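PDB 6OTU: glucose-6-phosphate isomerase from Chlamydia trachomatis D/UW-3/CX, which catalyses the reversible isomerization of glucose-6-phosphate to fructose-6-phosphate. Local coordinates for residues L152-I157 against I181-N186; Q203-V208 against H239-T244. All coordinates share one frame; numbering follows the deposited sequence.

Both contacts pair parallel strands of one five-stranded sheet, and the chain makes them in series. Leaving strand 151-155, it runs through helix 162-172 and returns as strand 180-184, so interaction 1 closes the first loop, with 23 residues between its segments. Strand 204-209 follows, then helix 216-231 and strand 240-245, where interaction 2 closes the second, with 30 residues between the segments. Neither loop encloses or crosses the other. The two are joined laterally because strands 151-155 and 204-209 are neighbours: Val153 O lies 2.8 Å from Val207 N, a probable hydrogen bond, and Leu152 CD1 packs on Val207 CG2. Together they tie four adjacent strands, from edge strand 180-184 inward to 240-245.

Interaction 1: L152-I157 against I181-N186; sequences LVQIGI and IFFVSN. With G6Q (glucose-6-phosphate), chain E.
Val153 and Val184 form the tight part of this contact: CG1 of Val153 meets CG2 of Val184 at 3.8 Å, both buried beneath helix 216-231, which supplies Phe225 to Val153 and Asn221 to Val184. Four backbone hydrogen bonds run alongside, from Phe182 N to Leu152 O (2.9 Å) through to Gly156 N and Val184 O (3.0 Å). With strand axes 4.6 Å apart and 21° from parallel, this is the pairing of a beta-alpha-beta unit, strand 151-155, helix 162-172, strand 180-184, in the parallel sheet of an SIS-type domain. Strand 180-184 is outermost within this chain, and its Ile181, Phe182 and Phe183 are partly exposed, although they still touch the neighbouring strand. Ile181 bends back at chi2 (-68°), bringing CD1 to 3.7 Å from Leu152 CB, while Phe183 offers CD2 to Gln154 CB at 3.7 Å, its ring plane turned 65° from the side-chain amide of Gln154. That amide is held elsewhere, NE2 on Ser160 O, and Ser160 OG in turn binds glucose-6-phosphate. Past the strands, Ser185 OG bonds to Asn383 of the second subunit, and Ile157 O comes within 3.3 Å of C6 of the sugar phosphate.

Interaction 2: Q203-V208 against H239-T244; sequences QTLVVV and HFVAVT
Val206 and Val208 pair with Phe240 and Ala242 in a buried parallel strand-strand contact in the interior of the five-stranded sheet, and Val207 pairs with Val241 between them. The axes approach to 4.7 Å at 23°. Four main-chain hydrogen bonds support the register: Val206 N to His239 O and Val241 N to Val206 O, each 2.8 Å, then Val208 N to Val241 O and Val243 N to Val208 O. A fifth bond comes from a side chain at the start of the strands. His239 ND1 donates to Thr204 O at 3.0 Å, with the acceptor near the plane of the imidazole, at its edge, so the ring continues the ladder where the backbone pairing begins. The bond implies a proton on ND1. The two strands and helix 216-231 between them make a beta-alpha-beta unit, and the helix packs on the face that carries Phe240. There Val206 CB sits over one face of the phenyl ring, 4.0 Å from its centroid and displaced toward the rim, a CH-pi contact; CG1 of the same valine touches CE2 at 3.6 Å. Val208 CG2 comes instead to the ring edge. From the helix, Arg226 adds a cation-pi contact and Tyr229 meets the ring edge-to-face. On the other face, Val207 CG1 touches Val243 CG2 at 3.9 Å, and helix 275-285 closes over both through Val279. Leu205 starts out pointing away from strand 240-245, but its chi2 of 72° swings CD1 back to 3.7 Å from Val241 CG2, and the same CD1 of Leu205 lies close to His239 O.

Interaction 1: L152-I157 against I181-N186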
ATOM      1  N   LEU A 152       3.082 -18.738 -16.952  1.00 35.79           N
ATOM      2  CA  LEU A 152       1.645 -18.562 -16.775  1.00 36.07           C
ATOM      3  C   LEU A 152       1.336 -17.078 -16.595  1.00 38.51           C
ATOM      4  O   LEU A 152       2.006 -16.390 -15.814  1.00 37.29           O
ATOM      5  CB  LEU A 152       1.123 -19.373 -15.573  1.00 31.28           C
ATOM      6  CG  LEU A 152      -0.405 -19.406 -15.403  1.00 31.17           C
ATOM      7  CD1 LEU A 152      -0.856 -20.736 -14.873  1.00 40.81           C
ATOM      8  CD2 LEU A 152      -0.927 -18.284 -14.505  1.00 32.90           C
ATOM      9  N   VAL A 153       0.310 -16.595 -17.300  1.00 41.47           N
ATOM     10  CA  VAL A 153      -0.135 -15.200 -17.222  1.00 38.65           C
ATOM     11  C   VAL A 153      -1.586 -15.183 -16.767  1.00 30.60           C
ATOM     12  O   VAL A 153      -2.478 -15.626 -17.498  1.00 30.87           O
ATOM     13  CB  VAL A 153       0.010 -14.467 -18.560  1.00 39.42           C
ATOM     14  CG1 VAL A 153      -0.550 -13.051 -18.440  1.00 30.70           C
ATOM     15  CG2 VAL A 153       1.475 -14.444 -18.998  1.00 36.13           C
ATOM     16  N   GLN A 154      -1.836 -14.675 -15.568  1.00 33.36           N
ATOM     17  CA  GLN A 154      -3.199 -14.573 -15.069  1.00 34.24           C
ATOM     18  C   GLN A 154      -3.771 -13.223 -15.472  1.00 31.77           C
ATOM     19  O   GLN A 154      -3.260 -12.180 -15.055  1.00 30.11           O
ATOM     20  CB  GLN A 154      -3.256 -14.742 -13.554  1.00 37.25           C
ATOM     21  CG  GLN A 154      -4.661 -14.690 -12.994  1.00 39.30           C
ATOM     22  CD  GLN A 154      -4.934 -15.764 -11.947  1.00 40.18           C
ATOM     23  OE1 GLN A 154      -4.442 -16.898 -12.044  1.00 34.10           O
ATOM     24  NE2 GLN A 154      -5.742 -15.414 -10.946  1.00 35.82           N
ATOM     25  N   ILE A 155      -4.816 -13.254 -16.292  1.00 30.61           N
ATOM     26  CA  ILE A 155      -5.575 -12.078 -16.685  1.00 37.10           C
ATOM     27  C   ILE A 155      -6.812 -12.020 -15.802  1.00 39.60           C
ATOM     28  O   ILE A 155      -7.631 -12.946 -15.805  1.00 42.66           O
ATOM     29  CB  ILE A 155      -5.960 -12.123 -18.176  1.00 31.12           C
ATOM     30  CG1 ILE A 155      -4.707 -12.105 -19.062  1.00 31.07           C
ATOM     31  CG2 ILE A 155      -6.896 -10.972 -18.525  1.00 35.34           C
ATOM     32  CD1 ILE A 155      -4.989 -12.125 -20.555  1.00 31.53           C
ATOM     33  N   GLY A 156      -6.946 -10.943 -15.046  1.00 37.75           N
ATOM     34  CA  GLY A 156      -8.042 -10.800 -14.104  1.00 33.92           C
ATOM     35  C   GLY A 156      -7.756  -9.632 -13.192  1.00 38.85           C
ATOM     36  O   GLY A 156      -6.622  -9.151 -13.089  1.00 38.29           O
ATOM     37  N   ILE A 157      -8.804  -9.173 -12.516  1.00 34.77           N
ATOM     38  CA  ILE A 157      -8.709  -7.959 -11.720  1.00 31.61           C
ATOM     39  C   ILE A 157      -9.473  -8.158 -10.420  1.00 31.41           C
ATOM     40  O   ILE A 157     -10.321  -9.048 -10.305  1.00 31.74           O
ATOM     41  CB  ILE A 157      -9.244  -6.737 -12.520  1.00 31.41           C
ATOM     42  CG1 ILE A 157      -8.822  -5.394 -11.886  1.00 31.37           C
ATOM     43  CG2 ILE A 157     -10.741  -6.860 -12.738  1.00 32.04           C
ATOM     44  CD1 ILE A 157      -9.077  -4.171 -12.808  1.00 31.63           C
ATOM     45  N   ILE A 181       5.652 -16.363 -13.664  1.00 35.59           N
ATOM     46  CA  ILE A 181       4.257 -16.083 -13.345  1.00 37.29           C
ATOM     47  C   ILE A 181       4.032 -14.580 -13.409  1.00 38.73           C
ATOM     48  O   ILE A 181       4.769 -13.807 -12.786  1.00 43.25           O
ATOM     49  CB  ILE A 181       3.867 -16.640 -11.959  1.00 40.81           C
ATOM     50  CG1 ILE A 181       4.294 -18.112 -11.827  1.00 37.99           C
ATOM     51  CG2 ILE A 181       2.378 -16.481 -11.696  1.00 30.43           C
ATOM     52  CD1 ILE A 181       3.530 -19.055 -12.720  1.00 31.17           C
ATOM     53  N   PHE A 182       3.016 -14.167 -14.165  1.00 34.96           N
ATOM     54  CA  PHE A 182       2.685 -12.760 -14.341  1.00 36.65           C
ATOM     55  C   PHE A 182       1.198 -12.549 -14.110  1.00 35.65           C
ATOM     56  O   PHE A 182       0.380 -13.464 -14.276  1.00 37.05           O
ATOM     57  CB  PHE A 182       3.065 -12.261 -15.749  1.00 37.27           C
ATOM     58  CG  PHE A 182       4.522 -12.419 -16.071  1.00 36.25           C
ATOM     59  CD1 PHE A 182       5.000 -13.599 -16.622  1.00 34.87           C
ATOM     60  CD2 PHE A 182       5.419 -11.393 -15.798  1.00 33.91           C
ATOM     61  CE1 PHE A 182       6.348 -13.752 -16.895  1.00 37.24           C
ATOM     62  CE2 PHE A 182       6.771 -11.533 -16.075  1.00 33.16           C
ATOM     63  CZ  PHE A 182       7.237 -12.713 -16.627  1.00 34.96           C
ATOM     64  N   PHE A 183       0.851 -11.319 -13.734  1.00 33.75           N
ATOM     65  CA  PHE A 183      -0.539 -10.915 -13.558  1.00 35.26           C
ATOM     66  C   PHE A 183      -0.795  -9.685 -14.403  1.00 34.51           C
ATOM     67  O   PHE A 183      -0.103  -8.676 -14.257  1.00 29.97           O
ATOM     68  CB  PHE A 183      -0.870 -10.629 -12.091  1.00 29.75           C
ATOM     69  CG  PHE A 183      -0.645 -11.800 -11.197  1.00 37.94           C
ATOM     70  CD1 PHE A 183       0.616 -12.061 -10.686  1.00 29.83           C
ATOM     71  CD2 PHE A 183      -1.689 -12.662 -10.883  1.00 35.04           C
ATOM     72  CE1 PHE A 183       0.826 -13.159  -9.865  1.00 41.02           C
ATOM     73  CE2 PHE A 183      -1.482 -13.757 -10.052  1.00 34.95           C
ATOM     74  CZ  PHE A 183      -0.219 -14.003  -9.544  1.00 29.85           C
ATOM     75  N   VAL A 184      -1.788  -9.778 -15.282  1.00 33.03           N
ATOM     76  CA  VAL A 184      -2.246  -8.659 -16.097  1.00 32.90           C
ATOM     77  C   VAL A 184      -3.660  -8.327 -15.631  1.00 35.92           C
ATOM     78  O   VAL A 184      -4.574  -9.158 -15.737  1.00 33.51           O
ATOM     79  CB  VAL A 184      -2.198  -8.999 -17.597  1.00 32.22           C
ATOM     80  CG1 VAL A 184      -2.816  -7.889 -18.451  1.00 30.56           C
ATOM     81  CG2 VAL A 184      -0.776  -9.265 -18.024  1.00 30.68           C
ATOM     82  N   SER A 185      -3.842  -7.120 -15.104  1.00 39.10           N
ATOM     83  CA  SER A 185      -5.091  -6.784 -14.431  1.00 36.98           C
ATOM     84  C   SER A 185      -5.679  -5.468 -14.933  1.00 32.84           C
ATOM     85  O   SER A 185      -6.837  -5.425 -15.360  1.00 33.37           O
ATOM     86  CB  SER A 185      -4.860  -6.733 -12.917  1.00 34.41           C
ATOM     87  OG  SER A 185      -3.760  -5.877 -12.596  1.00 40.95           O
ATOM     88  N   ASN A 186      -4.887  -4.396 -14.896  1.00 32.73           N
ATOM     89  CA  ASN A 186      -5.371  -3.059 -15.229  1.00 39.45           C
ATOM     90  C   ASN A 186      -5.830  -2.981 -16.684  1.00 39.02           C
ATOM     91  O   ASN A 186      -5.258  -3.609 -17.581  1.00 39.06           O
ATOM     92  CB  ASN A 186      -4.251  -2.032 -14.983  1.00 42.57           C
ATOM     93  CG  ASN A 186      -4.772  -0.615 -14.703  1.00 37.96           C
ATOM     94  OD1 ASN A 186      -5.854  -0.224 -15.142  1.00 37.39           O
ATOM     95  ND2 ASN A 186      -3.973   0.161 -13.969  1.00 32.87           N
TER
HETATM   96  C1  G6Q E 604     -14.763  -9.187  -5.482  1.00 50.79           C
HETATM   97  C2  G6Q E 604     -15.286  -7.996  -6.290  1.00 54.40           C
HETATM   98  C3  G6Q E 604     -14.377  -7.589  -7.445  1.00 43.73           C
HETATM   99  C4  G6Q E 604     -14.352  -8.594  -8.603  1.00 33.23           C
HETATM  100  C5  G6Q E 604     -13.722  -7.984  -9.855  1.00 32.86           C
HETATM  101  C6  G6Q E 604     -13.517  -9.001 -10.953  1.00 30.57           C
HETATM  102  O1  G6Q E 604     -15.455  -9.676  -4.652  1.00 45.79           O
HETATM  103  O2  G6Q E 604     -16.593  -8.256  -6.787  1.00 65.05           O
HETATM  104  O3  G6Q E 604     -13.045  -7.392  -6.966  1.00 43.87           O
HETATM  105  O4  G6Q E 604     -13.611  -9.754  -8.232  1.00 28.98           O
HETATM  106  O5  G6Q E 604     -14.546  -6.907 -10.312  1.00 33.71           O
HETATM  107  O6  G6Q E 604     -14.805  -9.609 -11.242  1.00 37.13           O
HETATM  108  P   G6Q E 604     -14.880 -10.890 -12.225  1.00 39.08           P
HETATM  109  O1P G6Q E 604     -14.103 -12.005 -11.547  1.00 36.08           O
HETATM  110  O2P G6Q E 604     -16.370 -11.192 -12.330  1.00 46.74           O
HETATM  111  O3P G6Q E 604     -14.268 -10.469 -13.546  1.00 36.59           O

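Interaction 2: Q203-V208 against H239-T244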
ATOM      1  N   GLN A 203       5.581 -20.686 -25.115  1.00 46.03           N
ATOM      2  CA  GLN A 203       5.782 -21.337 -23.830  1.00 43.83           C
ATOM      3  C   GLN A 203       4.792 -20.872 -22.770  1.00 40.54           C
ATOM      4  O   GLN A 203       4.909 -21.271 -21.609  1.00 44.20           O
ATOM      5  CB  GLN A 203       7.216 -21.096 -23.346  1.00 48.91           C
ATOM      6  CG  GLN A 203       8.224 -22.106 -23.872  1.00 58.49           C
ATOM      7  CD  GLN A 203       7.773 -23.548 -23.648  1.00 65.25           C
ATOM      8  OE1 GLN A 203       7.635 -23.993 -22.507  1.00 66.24           O
ATOM      9  NE2 GLN A 203       7.537 -24.278 -24.739  1.00 68.63           N
ATOM     10  N   THR A 204       3.817 -20.050 -23.136  1.00 46.73           N
ATOM     11  CA  THR A 204       2.983 -19.347 -22.169  1.00 46.20           C
ATOM     12  C   THR A 204       1.583 -19.935 -22.153  1.00 42.62           C
ATOM     13  O   THR A 204       0.974 -20.137 -23.207  1.00 42.77           O
ATOM     14  CB  THR A 204       2.912 -17.844 -22.485  1.00 44.87           C
ATOM     15  OG1 THR A 204       4.214 -17.250 -22.355  1.00 43.69           O
ATOM     16  CG2 THR A 204       1.963 -17.150 -21.532  1.00 35.16           C
ATOM     17  N   LEU A 205       1.082 -20.206 -20.957  1.00 41.18           N
ATOM     18  CA  LEU A 205      -0.318 -20.529 -20.738  1.00 38.13           C
ATOM     19  C   LEU A 205      -1.023 -19.285 -20.186  1.00 37.05           C
ATOM     20  O   LEU A 205      -0.584 -18.711 -19.185  1.00 34.07           O
ATOM     21  CB  LEU A 205      -0.436 -21.712 -19.769  1.00 36.67           C
ATOM     22  CG  LEU A 205      -1.864 -22.007 -19.300  1.00 43.65           C
ATOM     23  CD1 LEU A 205      -2.656 -22.629 -20.450  1.00 39.79           C
ATOM     24  CD2 LEU A 205      -1.891 -22.898 -18.058  1.00 46.14           C
ATOM     25  N   VAL A 206      -2.095 -18.849 -20.845  1.00 35.93           N
ATOM     26  CA  VAL A 206      -2.815 -17.647 -20.426  1.00 36.77           C
ATOM     27  C   VAL A 206      -4.078 -18.072 -19.692  1.00 37.84           C
ATOM     28  O   VAL A 206      -4.941 -18.734 -20.274  1.00 35.43           O
ATOM     29  CB  VAL A 206      -3.170 -16.750 -21.623  1.00 37.61           C
ATOM     30  CG1 VAL A 206      -4.013 -15.560 -21.149  1.00 34.87           C
ATOM     31  CG2 VAL A 206      -1.915 -16.295 -22.355  1.00 35.59           C
ATOM     32  N   VAL A 207      -4.212 -17.682 -18.433  1.00 33.97           N
ATOM     33  CA  VAL A 207      -5.354 -18.073 -17.610  1.00 37.47           C
ATOM     34  C   VAL A 207      -6.222 -16.835 -17.410  1.00 39.59           C
ATOM     35  O   VAL A 207      -5.860 -15.919 -16.659  1.00 34.58           O
ATOM     36  CB  VAL A 207      -4.917 -18.677 -16.266  1.00 37.83           C
ATOM     37  CG1 VAL A 207      -6.130 -19.197 -15.477  1.00 32.46           C
ATOM     38  CG2 VAL A 207      -3.924 -19.804 -16.500  1.00 33.02           C
ATOM     39  N   VAL A 208      -7.362 -16.799 -18.090  1.00 36.00           N
ATOM     40  CA  VAL A 208      -8.308 -15.697 -17.959  1.00 37.74           C
ATOM     41  C   VAL A 208      -9.278 -16.028 -16.828  1.00 36.12           C
ATOM     42  O   VAL A 208     -10.037 -17.004 -16.904  1.00 34.55           O
ATOM     43  CB  VAL A 208      -9.057 -15.441 -19.277  1.00 40.35           C
ATOM     44  CG1 VAL A 208      -9.696 -14.062 -19.260  1.00 37.28           C
ATOM     45  CG2 VAL A 208      -8.110 -15.588 -20.456  1.00 33.79           C
ATOM     46  N   HIS A 239      -3.608 -22.212 -25.992  1.00 45.40           N
ATOM     47  CA  HIS A 239      -2.873 -21.533 -24.928  1.00 47.62           C
ATOM     48  C   HIS A 239      -3.750 -20.836 -23.887  1.00 45.71           C
ATOM     49  O   HIS A 239      -3.206 -20.314 -22.900  1.00 47.93           O
ATOM     50  CB  HIS A 239      -1.905 -20.507 -25.531  1.00 37.65           C
ATOM     51  CG  HIS A 239      -0.824 -21.116 -26.366  1.00 47.45           C
ATOM     52  ND1 HIS A 239       0.423 -21.414 -25.864  1.00 47.57           N
ATOM     53  CD2 HIS A 239      -0.804 -21.483 -27.670  1.00 50.77           C
ATOM     54  CE1 HIS A 239       1.167 -21.937 -26.824  1.00 50.29           C
ATOM     55  NE2 HIS A 239       0.447 -21.988 -27.930  1.00 51.26           N
ATOM     56  N   PHE A 240      -5.076 -20.809 -24.061  1.00 40.92           N
ATOM     57  CA  PHE A 240      -5.961 -20.040 -23.188  1.00 38.05           C
ATOM     58  C   PHE A 240      -6.836 -20.961 -22.347  1.00 41.83           C
ATOM     59  O   PHE A 240      -7.498 -21.862 -22.877  1.00 38.89           O
ATOM     60  CB  PHE A 240      -6.820 -19.071 -23.998  1.00 39.54           C
ATOM     61  CG  PHE A 240      -6.036 -17.928 -24.558  1.00 40.67           C
ATOM     62  CD1 PHE A 240      -5.199 -18.116 -25.651  1.00 37.05           C
ATOM     63  CD2 PHE A 240      -6.097 -16.677 -23.972  1.00 35.76           C
ATOM     64  CE1 PHE A 240      -4.448 -17.072 -26.153  1.00 39.18           C
ATOM     65  CE2 PHE A 240      -5.352 -15.613 -24.487  1.00 36.90           C
ATOM     66  CZ  PHE A 240      -4.528 -15.816 -25.569  1.00 36.59           C
ATOM     67  N   VAL A 241      -6.820 -20.728 -21.037  1.00 39.72           N
ATOM     68  CA  VAL A 241      -7.625 -21.447 -20.060  1.00 40.14           C
ATOM     69  C   VAL A 241      -8.564 -20.439 -19.414  1.00 44.08           C
ATOM     70  O   VAL A 241      -8.169 -19.294 -19.158  1.00 41.06           O
ATOM     71  CB  VAL A 241      -6.731 -22.142 -19.005  1.00 40.82           C
ATOM     72  CG1 VAL A 241      -7.495 -22.421 -17.707  1.00 34.14           C
ATOM     73  CG2 VAL A 241      -6.142 -23.431 -19.577  1.00 41.30           C
ATOM     74  N   ALA A 242      -9.811 -20.843 -19.177  1.00 45.26           N
ATOM     75  CA  ALA A 242     -10.758 -19.978 -18.488  1.00 43.44           C
ATOM     76  C   ALA A 242     -11.074 -20.507 -17.090  1.00 44.23           C
ATOM     77  O   ALA A 242     -11.097 -21.720 -16.841  1.00 39.48           O
ATOM     78  CB  ALA A 242     -12.049 -19.803 -19.289  1.00 34.43           C
ATOM     79  N   VAL A 243     -11.279 -19.564 -16.175  1.00 33.02           N
ATOM     80  CA  VAL A 243     -11.774 -19.818 -14.831  1.00 32.69           C
ATOM     81  C   VAL A 243     -12.928 -18.847 -14.645  1.00 32.54           C
ATOM     82  O   VAL A 243     -12.719 -17.632 -14.642  1.00 33.38           O
ATOM     83  CB  VAL A 243     -10.693 -19.614 -13.759  1.00 35.30           C
ATOM     84  CG1 VAL A 243     -11.234 -19.896 -12.360  1.00 31.99           C
ATOM     85  CG2 VAL A 243      -9.494 -20.505 -14.046  1.00 39.64           C
ATOM     86  N   THR A 244     -14.147 -19.371 -14.534  1.00 34.86           N
ATOM     87  CA  THR A 244     -15.335 -18.529 -14.501  1.00 34.81           C
ATOM     88  C   THR A 244     -16.468 -19.262 -13.799  1.00 39.23           C
ATOM     89  O   THR A 244     -16.402 -20.474 -13.561  1.00 42.03           O
ATOM     90  CB  THR A 244     -15.784 -18.114 -15.915  1.00 35.75           C
ATOM     91  OG1 THR A 244     -16.901 -17.238 -15.799  1.00 42.92           O
ATOM     92  CG2 THR A 244     -16.228 -19.325 -16.730  1.00 35.64           C
TER